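2-dehydropantoate 2-reductase (Porphyromonas gingivalis, PDB 2QYT) probably catalyses the NADPH-dependent reduction of 2-dehydropantoate (ketopantoate) to (R)-pantoate, the second step of the pathway to (R)-pantoate in pantothenate biosynthesis. Local coordinates at residues 15-23 against 139-147; 206-215 against 304-312. All coordinates share one frame; numbering follows the deposited sequence.

Contact 1: residues 15-23 against 139-147. With EDO (1,2-ethanediol), chain G; SO4 (sulfate ion), chain B; SO4 (sulfate ion), chain C; SO4 (sulfate ion), chain E.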
loop_
_atom_site.group_PDB
_atom_site.type_symbol
_atom_site.label_atom_id
_atom_site.label_comp_id
_atom_site.label_asym_id
_atom_site.label_seq_id
_atom_site.Cartn_x
_atom_site.Cartn_y
_atom_site.Cartn_z
ATOM N N GLY A 15 6.673 -8.595 -4.604
ATOM C CA GLY A 15 7.335 -8.053 -3.416
ATOM C C GLY A 15 6.696 -8.786 -2.262
ATOM O O GLY A 15 5.487 -8.701 -2.088
ATOM N N LEU A 16 7.459 -9.578 -1.527
ATOM C CA LEU A 16 6.908 -10.314 -0.377
ATOM C C LEU A 16 7.423 -9.801 0.978
ATOM O O LEU A 16 7.895 -10.587 1.785
ATOM C CB LEU A 16 7.188 -11.834 -0.440
ATOM C CG LEU A 16 6.322 -12.904 -1.081
ATOM C CD1 LEU A 16 6.797 -14.276 -0.593
ATOM C CD2 LEU A 16 4.791 -12.791 -0.982
ATOM N N GLY A 17 7.311 -8.509 1.241
ATOM C CA GLY A 17 7.682 -8.003 2.558
ATOM C C GLY A 17 6.433 -8.126 3.427
ATOM O O GLY A 17 5.552 -8.989 3.159
ATOM N N GLY A 18 6.313 -7.275 4.447
ATOM C CA GLY A 18 5.199 -7.404 5.370
ATOM C C GLY A 18 3.841 -7.394 4.698
ATOM O O GLY A 18 2.987 -8.239 4.965
ATOM N N VAL A 19 3.654 -6.462 3.770
ATOM C CA VAL A 19 2.349 -6.246 3.130
ATOM C C VAL A 19 2.092 -7.351 2.074
ATOM O O VAL A 19 1.091 -8.061 2.133
ATOM C CB VAL A 19 2.253 -4.820 2.518
ATOM C CG1 VAL A 19 0.994 -4.695 1.567
ATOM C CG2 VAL A 19 2.285 -3.731 3.652
ATOM N N GLY A 20 3.005 -7.536 1.139
ATOM C CA GLY A 20 2.793 -8.590 0.128
ATOM C C GLY A 20 2.817 -9.975 0.730
ATOM O O GLY A 20 2.073 -10.862 0.306
ATOM N N GLY A 21 3.667 -10.188 1.726
ATOM C CA GLY A 21 3.790 -11.505 2.320
ATOM C C GLY A 21 2.568 -11.875 3.129
ATOM O O GLY A 21 2.038 -13.022 3.020
ATOM N N TYR A 22 2.082 -10.937 3.941
ATOM C CA TYR A 22 0.844 -11.170 4.625
ATOM C C TYR A 22 -0.367 -11.382 3.700
ATOM O O TYR A 22 -1.116 -12.322 3.894
ATOM C CB TYR A 22 0.520 -10.043 5.622
ATOM C CG TYR A 22 -0.751 -10.375 6.341
ATOM C CD1 TYR A 22 -0.746 -11.323 7.379
ATOM C CD2 TYR A 22 -1.986 -9.853 5.917
ATOM C CE1 TYR A 22 -1.903 -11.670 8.047
ATOM C CE2 TYR A 22 -3.186 -10.212 6.578
ATOM C CZ TYR A 22 -3.117 -11.114 7.661
ATOM O OH TYR A 22 -4.247 -11.493 8.357
ATOM N N TYR A 23 -0.616 -10.497 2.730
ATOM C CA TYR A 23 -1.813 -10.715 1.876
ATOM C C TYR A 23 -1.616 -11.872 0.926
ATOM O O TYR A 23 -2.539 -12.640 0.682
ATOM C CB TYR A 23 -2.277 -9.427 1.196
ATOM C CG TYR A 23 -2.745 -8.410 2.216
ATOM C CD1 TYR A 23 -3.939 -8.612 2.929
ATOM C CD2 TYR A 23 -1.992 -7.265 2.495
ATOM C CE1 TYR A 23 -4.388 -7.710 3.870
ATOM C CE2 TYR A 23 -2.454 -6.331 3.449
ATOM C CZ TYR A 23 -3.632 -6.552 4.120
ATOM O OH TYR A 23 -4.075 -5.618 5.022
ATOM N N CYS A 139 -4.840 0.991 -0.685
ATOM C CA CYS A 139 -4.006 1.240 0.461
ATOM C C CYS A 139 -4.373 0.305 1.609
ATOM O O CYS A 139 -5.523 -0.131 1.739
ATOM C CB CYS A 139 -4.089 2.704 0.903
ATOM S SG CYS A 139 -5.654 3.141 1.685
ATOM N N VAL A 140 -3.384 -0.014 2.444
ATOM C CA VAL A 140 -3.558 -0.989 3.538
ATOM C C VAL A 140 -3.227 -0.329 4.865
ATOM O O VAL A 140 -2.463 0.626 4.905
ATOM C CB VAL A 140 -2.737 -2.289 3.288
ATOM C CG1 VAL A 140 -3.186 -2.971 2.001
ATOM C CG2 VAL A 140 -1.225 -2.030 3.235
ATOM N N TYR A 141 -3.884 -0.760 5.942
ATOM C CA TYR A 141 -3.485 -0.408 7.298
ATOM C C TYR A 141 -3.141 -1.723 7.975
ATOM O O TYR A 141 -4.003 -2.571 8.201
ATOM C CB TYR A 141 -4.615 0.290 8.053
ATOM C CG TYR A 141 -4.924 1.675 7.575
ATOM C CD1 TYR A 141 -4.398 2.771 8.217
ATOM C CD2 TYR A 141 -5.707 1.887 6.450
ATOM C CE1 TYR A 141 -4.694 4.088 7.790
ATOM C CE2 TYR A 141 -5.989 3.188 6.002
ATOM C CZ TYR A 141 -5.482 4.278 6.668
ATOM O OH TYR A 141 -5.748 5.560 6.216
ATOM N N ILE A 142 -1.862 -1.908 8.251
ATOM C CA ILE A 142 -1.366 -3.188 8.713
ATOM C C ILE A 142 0.025 -2.959 9.258
ATOM O O ILE A 142 0.786 -2.163 8.671
ATOM C CB ILE A 142 -1.360 -4.293 7.600
ATOM C CG1 ILE A 142 -1.223 -5.712 8.218
ATOM C CG2 ILE A 142 -0.378 -3.962 6.414
ATOM C CD1 ILE A 142 -1.041 -6.909 7.142
ATOM N N SER A 143 0.338 -3.617 10.378
ATOM C CA SER A 143 1.629 -3.494 11.037
ATOM C C SER A 143 2.438 -4.762 10.860
ATOM O O SER A 143 2.528 -5.596 11.757
ATOM C CB SER A 143 1.404 -3.251 12.523
ATOM O OG SER A 143 0.720 -2.019 12.680
ATOM N N ALA A 144 3.048 -4.901 9.698
ATOM C CA ALA A 144 3.647 -6.157 9.265
ATOM C C ALA A 144 5.002 -5.898 8.675
ATOM O O ALA A 144 5.210 -4.885 7.995
ATOM C CB ALA A 144 2.764 -6.811 8.259
ATOM N N ARG A 145 5.921 -6.821 8.931
ATOM C CA ARG A 145 7.362 -6.673 8.693
ATOM C C ARG A 145 7.895 -7.995 8.143
ATOM O O ARG A 145 7.569 -9.019 8.735
ATOM C CB ARG A 145 7.983 -6.519 10.086
ATOM C CG ARG A 145 9.000 -5.457 10.279
ATOM C CD ARG A 145 9.277 -5.290 11.809
ATOM N NE ARG A 145 9.826 -6.489 12.467
ATOM C CZ ARG A 145 9.359 -7.043 13.586
ATOM N NH1 ARG A 145 8.306 -6.529 14.234
ATOM N NH2 ARG A 145 9.966 -8.120 14.063
ATOM N N LYS A 146 8.750 -8.004 7.128
ATOM C CA LYS A 146 9.490 -9.235 6.868
ATOM C C LYS A 146 10.574 -9.244 7.918
ATOM O O LYS A 146 11.417 -8.346 7.896
ATOM C CB LYS A 146 10.126 -9.264 5.486
ATOM C CG LYS A 146 11.040 -10.465 5.323
ATOM C CD LYS A 146 11.561 -10.546 3.917
ATOM C CE LYS A 146 12.871 -9.846 3.785
ATOM N NZ LYS A 146 12.834 -9.175 2.464
ATOM N N SER A 147 10.543 -10.190 8.873
ATOM C CA SER A 147 11.513 -10.093 9.974
ATOM C C SER A 147 12.689 -11.094 9.879
ATOM O O SER A 147 13.617 -11.023 10.671
ATOM C CB SER A 147 10.818 -10.215 11.346
ATOM O OG SER A 147 10.171 -11.481 11.438
HETATM C C1 EDO G . 5.341 -5.019 1.242
HETATM O O1 EDO G . 5.602 -6.276 0.614
HETATM C C2 EDO G . 6.377 -4.693 2.320
HETATM O O2 EDO G . 5.699 -4.004 3.363
HETATM S S SO4 B . 8.917 -4.763 5.205
HETATM O O1 SO4 B . 7.492 -4.703 5.453
HETATM O O2 SO4 B . 9.508 -3.781 6.122
HETATM O O3 SO4 B . 9.471 -6.086 5.429
HETATM O O4 SO4 B . 9.183 -4.394 3.827
HETATM S S SO4 C . 11.284 -9.932 -1.568
HETATM O O1 SO4 C . 9.958 -10.473 -1.350
HETATM O O2 SO4 C . 11.590 -9.126 -0.383
HETATM O O3 SO4 C . 12.286 -10.987 -1.694
HETATM O O4 SO4 C . 11.219 -9.082 -2.775
HETATM S S SO4 E . 9.741 -5.676 -0.497
HETATM O O1 SO4 E . 10.532 -6.682 0.197
HETATM O O2 SO4 E . 9.477 -4.531 0.389
HETATM O O3 SO4 E . 10.483 -5.306 -1.703
HETATM O O4 SO4 E . 8.453 -6.227 -0.900
#

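Contact 2: residues 206-215 against 304-312. With SO4 (sulfate ion), chain D.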
loop_
_atom_site.group_PDB
_atom_site.type_symbol
_atom_site.label_atom_id
_atom_site.label_comp_id
_atom_site.label_asym_id
_atom_site.label_seq_id
_atom_site.Cartn_x
_atom_site.Cartn_y
_atom_site.Cartn_z
ATOM N N SER A 206 2.327 11.273 6.052
ATOM C CA SER A 206 3.130 12.442 5.711
ATOM C C SER A 206 3.357 13.269 6.992
ATOM O O SER A 206 4.485 13.390 7.468
ATOM C CB SER A 206 2.441 13.249 4.601
ATOM O OG SER A 206 3.175 14.397 4.229
ATOM N N VAL A 207 2.291 13.781 7.596
ATOM C CA VAL A 207 2.469 14.646 8.788
ATOM C C VAL A 207 3.282 13.927 9.867
ATOM O O VAL A 207 4.274 14.470 10.345
ATOM C CB VAL A 207 1.153 15.237 9.362
ATOM C CG1 VAL A 207 0.381 16.031 8.291
ATOM C CG2 VAL A 207 0.292 14.161 9.972
ATOM N N THR A 208 2.888 12.694 10.192
ATOM C CA THR A 208 3.516 11.896 11.257
ATOM C C THR A 208 4.991 11.618 10.979
ATOM O O THR A 208 5.838 11.830 11.852
ATOM C CB THR A 208 2.773 10.559 11.497
ATOM O OG1 THR A 208 1.405 10.821 11.830
ATOM C CG2 THR A 208 3.432 9.764 12.617
ATOM N N ALA A 209 5.291 11.159 9.765
ATOM C CA ALA A 209 6.677 10.912 9.365
ATOM C C ALA A 209 7.499 12.196 9.429
ATOM O O ALA A 209 8.526 12.234 10.101
ATOM C CB ALA A 209 6.761 10.263 7.982
ATOM N N THR A 210 7.049 13.261 8.773
ATOM C CA THR A 210 7.861 14.485 8.784
ATOM C C THR A 210 8.050 15.074 10.196
ATOM O O THR A 210 9.167 15.405 10.570
ATOM C CB THR A 210 7.493 15.557 7.679
ATOM O OG1 THR A 210 7.482 16.881 8.246
ATOM C CG2 THR A 210 6.176 15.273 7.016
ATOM N N ALA A 211 6.967 15.152 10.967
ATOM C CA ALA A 211 6.990 15.701 12.334
ATOM C C ALA A 211 7.885 14.937 13.313
ATOM O O ALA A 211 8.674 15.562 14.024
ATOM C CB ALA A 211 5.567 15.851 12.895
ATOM N N THR A 212 7.760 13.601 13.360
ATOM C CA THR A 212 8.637 12.776 14.222
ATOM C C THR A 212 10.083 12.718 13.715
ATOM O O THR A 212 10.986 12.424 14.481
ATOM C CB THR A 212 8.117 11.314 14.482
ATOM O OG1 THR A 212 8.292 10.493 13.321
ATOM C CG2 THR A 212 6.672 11.300 14.944
ATOM N N ALA A 213 10.289 12.989 12.426
ATOM C CA ALA A 213 11.629 12.974 11.839
ATOM C C ALA A 213 12.379 14.291 12.052
ATOM O O ALA A 213 13.593 14.293 12.277
ATOM C CB ALA A 213 11.569 12.618 10.356
ATOM N N TYR A 214 11.665 15.409 11.972
ATOM C CA TYR A 214 12.260 16.700 12.265
ATOM C C TYR A 214 12.446 16.863 13.773
ATOM O O TYR A 214 13.532 17.239 14.226
ATOM C CB TYR A 214 11.420 17.830 11.656
ATOM C CG TYR A 214 11.729 19.255 12.128
ATOM C CD1 TYR A 214 11.400 19.673 13.421
ATOM C CD2 TYR A 214 12.296 20.195 11.263
ATOM C CE1 TYR A 214 11.660 20.974 13.855
ATOM C CE2 TYR A 214 12.559 21.504 11.689
ATOM C CZ TYR A 214 12.234 21.879 12.991
ATOM O OH TYR A 214 12.478 23.156 13.443
ATOM N N PHE A 215 11.409 16.574 14.558
ATOM C CA PHE A 215 11.501 16.768 16.018
ATOM C C PHE A 215 12.313 15.696 16.761
ATOM O O PHE A 215 12.663 15.895 17.927
ATOM C CB PHE A 215 10.114 16.909 16.665
ATOM C CG PHE A 215 9.436 18.239 16.407
ATOM C CD1 PHE A 215 10.076 19.440 16.699
ATOM C CD2 PHE A 215 8.139 18.281 15.912
ATOM C CE1 PHE A 215 9.447 20.650 16.470
ATOM C CE2 PHE A 215 7.500 19.484 15.688
ATOM C CZ PHE A 215 8.157 20.672 15.959
ATOM N N TYR A 304 6.024 22.751 6.270
ATOM C CA TYR A 304 6.592 21.673 5.467
ATOM C C TYR A 304 7.939 22.065 4.866
ATOM O O TYR A 304 8.872 21.267 4.884
ATOM C CB TYR A 304 5.626 21.255 4.365
ATOM C CG TYR A 304 4.809 20.042 4.704
ATOM C CD1 TYR A 304 3.538 20.167 5.261
ATOM C CD2 TYR A 304 5.303 18.756 4.458
ATOM C CE1 TYR A 304 2.778 19.048 5.581
ATOM C CE2 TYR A 304 4.545 17.618 4.770
ATOM C CZ TYR A 304 3.288 17.775 5.326
ATOM O OH TYR A 304 2.543 16.664 5.622
ATOM N N LYS A 305 8.044 23.293 4.355
ATOM C CA LYS A 305 9.282 23.770 3.720
ATOM C C LYS A 305 10.432 23.929 4.714
ATOM O O LYS A 305 11.560 23.563 4.411
ATOM C CB LYS A 305 9.046 25.066 2.945
ATOM C CG LYS A 305 8.129 24.914 1.738
ATOM C CD LYS A 305 8.356 26.025 0.721
ATOM C CE LYS A 305 7.534 27.279 1.008
ATOM N NZ LYS A 305 8.080 28.119 2.114
ATOM N N ARG A 306 10.136 24.468 5.896
ATOM C CA ARG A 306 11.104 24.548 6.995
ATOM C C ARG A 306 11.564 23.134 7.360
ATOM O O ARG A 306 12.756 22.886 7.510
ATOM C CB ARG A 306 10.484 25.244 8.224
ATOM C CG ARG A 306 11.492 25.752 9.260
ATOM C CD ARG A 306 11.158 25.309 10.705
ATOM N NE ARG A 306 10.142 26.127 11.389
ATOM C CZ ARG A 306 9.787 25.996 12.675
ATOM N NH1 ARG A 306 10.358 25.082 13.457
ATOM N NH2 ARG A 306 8.849 26.786 13.191
HETATM N N MSE A 307 10.607 22.216 7.470
HETATM C CA MSE A 307 10.851 20.827 7.892
HETATM C C MSE A 307 11.661 20.007 6.865
HETATM O O MSE A 307 12.624 19.320 7.226
HETATM C CB MSE A 307 9.504 20.144 8.206
HETATM C CG MSE A 307 9.429 19.389 9.540
HETATM SE SE MSE A 307 7.938 19.962 10.698
HETATM C CE MSE A 307 8.202 18.857 12.258
ATOM N N TYR A 308 11.267 20.089 5.592
ATOM C CA TYR A 308 11.935 19.368 4.502
ATOM C C TYR A 308 13.377 19.828 4.339
ATOM O O TYR A 308 14.313 19.049 4.526
ATOM C CB TYR A 308 11.166 19.545 3.176
ATOM C CG TYR A 308 11.878 18.968 1.968
ATOM C CD1 TYR A 308 11.798 17.605 1.674
ATOM C CD2 TYR A 308 12.642 19.781 1.121
ATOM C CE1 TYR A 308 12.460 17.068 0.581
ATOM C CE2 TYR A 308 13.305 19.247 0.019
ATOM C CZ TYR A 308 13.206 17.890 -0.244
ATOM O OH TYR A 308 13.850 17.346 -1.331
ATOM N N ARG A 309 13.524 21.108 4.003
ATOM C CA ARG A 309 14.804 21.745 3.722
ATOM C C ARG A 309 15.819 21.578 4.858
ATOM O O ARG A 309 16.980 21.230 4.609
ATOM C CB ARG A 309 14.571 23.233 3.415
ATOM C CG ARG A 309 15.814 24.050 3.065
ATOM C CD ARG A 309 15.425 25.358 2.383
ATOM N NE ARG A 309 16.589 26.095 1.886
ATOM C CZ ARG A 309 16.561 26.962 0.875
ATOM N NH1 ARG A 309 15.429 27.210 0.225
ATOM N NH2 ARG A 309 17.675 27.582 0.505
ATOM N N GLU A 310 15.368 21.805 6.094
ATOM C CA GLU A 310 16.272 21.913 7.247
ATOM C C GLU A 310 16.538 20.598 8.014
ATOM O O GLU A 310 17.121 20.612 9.114
ATOM C CB GLU A 310 15.842 23.066 8.166
ATOM C CG GLU A 310 16.078 24.458 7.542
ATOM C CD GLU A 310 15.259 25.574 8.191
ATOM O OE1 GLU A 310 15.252 26.698 7.633
ATOM O OE2 GLU A 310 14.624 25.335 9.248
ATOM N N LEU A 311 16.106 19.479 7.421
ATOM C CA LEU A 311 16.685 18.152 7.719
ATOM C C LEU A 311 16.888 17.222 6.504
ATOM O O LEU A 311 17.102 16.013 6.660
ATOM C CB LEU A 311 16.034 17.446 8.923
ATOM C CG LEU A 311 17.056 17.327 10.075
ATOM C CD1 LEU A 311 16.443 17.569 11.458
ATOM C CD2 LEU A 311 17.828 15.998 10.031
ATOM N N VAL A 312 16.832 17.805 5.302
ATOM C CA VAL A 312 17.552 17.251 4.147
ATOM C C VAL A 312 19.045 17.572 4.398
ATOM O O VAL A 312 19.946 16.992 3.777
ATOM C CB VAL A 312 17.016 17.811 2.783
ATOM C CG1 VAL A 312 18.035 17.658 1.652
ATOM C CG2 VAL A 312 15.717 17.117 2.396
HETATM S S SO4 D . 12.990 14.398 -2.229
HETATM O O1 SO4 D . 11.934 15.222 -1.648
HETATM O O2 SO4 D . 14.073 14.172 -1.263
HETATM O O3 SO4 D . 12.412 13.103 -2.640
HETATM O O4 SO4 D . 13.535 15.134 -3.367
#

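Contact 1: residues 15-23 against 139-147
Ile142 meets three side chains of the helix that starts at Gly18. Its CD1 lies 3.3 Å from CD2 of Tyr22 and also touches the hydroxyl end of Tyr23. CG1 of Ile142 stands anti to the backbone N (chi1 -164°), which carries CD1 to the two tyrosines and leaves CG2 for CG2 of Val19. Val140 continues the apolar row. Its CG2 meets CG1 of Val19 tip to tip at 3.8 Å, and its CG1 packs on CE2 of Tyr23. The phenol oxygens bond elsewhere, Tyr22 to Arg65 and Tyr23 to Glu159.

Nearer the helix start, strand atoms pack on glycine backbone. CB of Ala144 touches Gly18 O, and Gly18 CA lies 3.7 Å from Arg145 N.

Two sulfates, probably from the crystallisation liquor like the ethanediol, span the segments. One accepts hydrogen bonds from Gly18 N (O1, 3.0 Å) and Lys146 N (O3, 2.7 Å). The other takes Leu16 N and, weakly, Lys146 NZ. Ethanediol O1 accepts from Gly17 N and Gly20 N.

Strand 137-148 thus packs on the start of helix 18-33. Strand 9-14, the glycine turn (Gly15, Gly17, Gly20, fitting GxGxxG) and this helix are characteristic of a Rossmann dinucleotide site, consistent with NADPH binding.

Contact 2: residues 206-215 against 304-312
A knob-into-hole contact between two helices of the C-terminal, all-helical part of the ketopantoate reductase fold centres on Met307, a selenomethionine. Its side chain sits among Thr210, Ala211, Tyr214 and Phe215. The helix segments 206-215 and 304-309 cross at 58°, with their axes 10.0 Å apart.

Met307 and Tyr214 cross at about a right angle. SE of Met307 lies over one face of the Tyr214 ring, 4.5 Å from its centroid, in a Met-aromatic contact. CG of Met307 presses on CB of Tyr214 at 3.3 Å. The bend at chi2 (125°) puts SE over the ring, and the extended last torsion carries CE on to Ala211 and Phe215. There CE is tight against CA of Ala211, at 3.4 Å, and lies 3.6 Å from CE2 of Phe215. Leu233 of helix 227-244 also touches Ala211 and Tyr304.

Polar bonds flank this core. Tyr304 OH donates to Ser206 OG at 2.7 Å, and Ser206 OG is also bonded to Leu286 O. The Tyr304 ring also packs against CG2 of Thr210, 3.6 Å from its CE2. Arg306 NH1 donates to Tyr214 OH at 2.9 Å. The hydroxyl lies in the guanidinium plane, while the ring is turned 58° from it.

The centre is mainly apolar, because Met307 packs on Ala211, Tyr214 and Phe215. Thr210 OG1 is buried beside CG of Met307, has no polar partner in the model and adds no bond. The two hydroxyl bonds fix the outer ends of Tyr304 and Tyr214 and hold each ring across the helix interface.

Contact 1 and contact 2 belong to different parts of the chain. Contact 1 lies in the N-terminal, Rossmann-like part, contact 2 in the helical C-terminal part. Along the sequence contact 1 closes before contact 2 opens. Their centres are about 25 Å apart, and their nearest atoms about 10 Å, so they do not touch. Helix 194-215 relates them: its Lys201 bonds to Val140 O of contact 1, and its later residues 206-215 form one side of contact 2. Contact 1 holds part of the probable dinucleotide site, with several bound sulfates. Contact 2 is helix packing; its centre is about 22 Å from the centre of the chain, that of contact 1 about 9 Å.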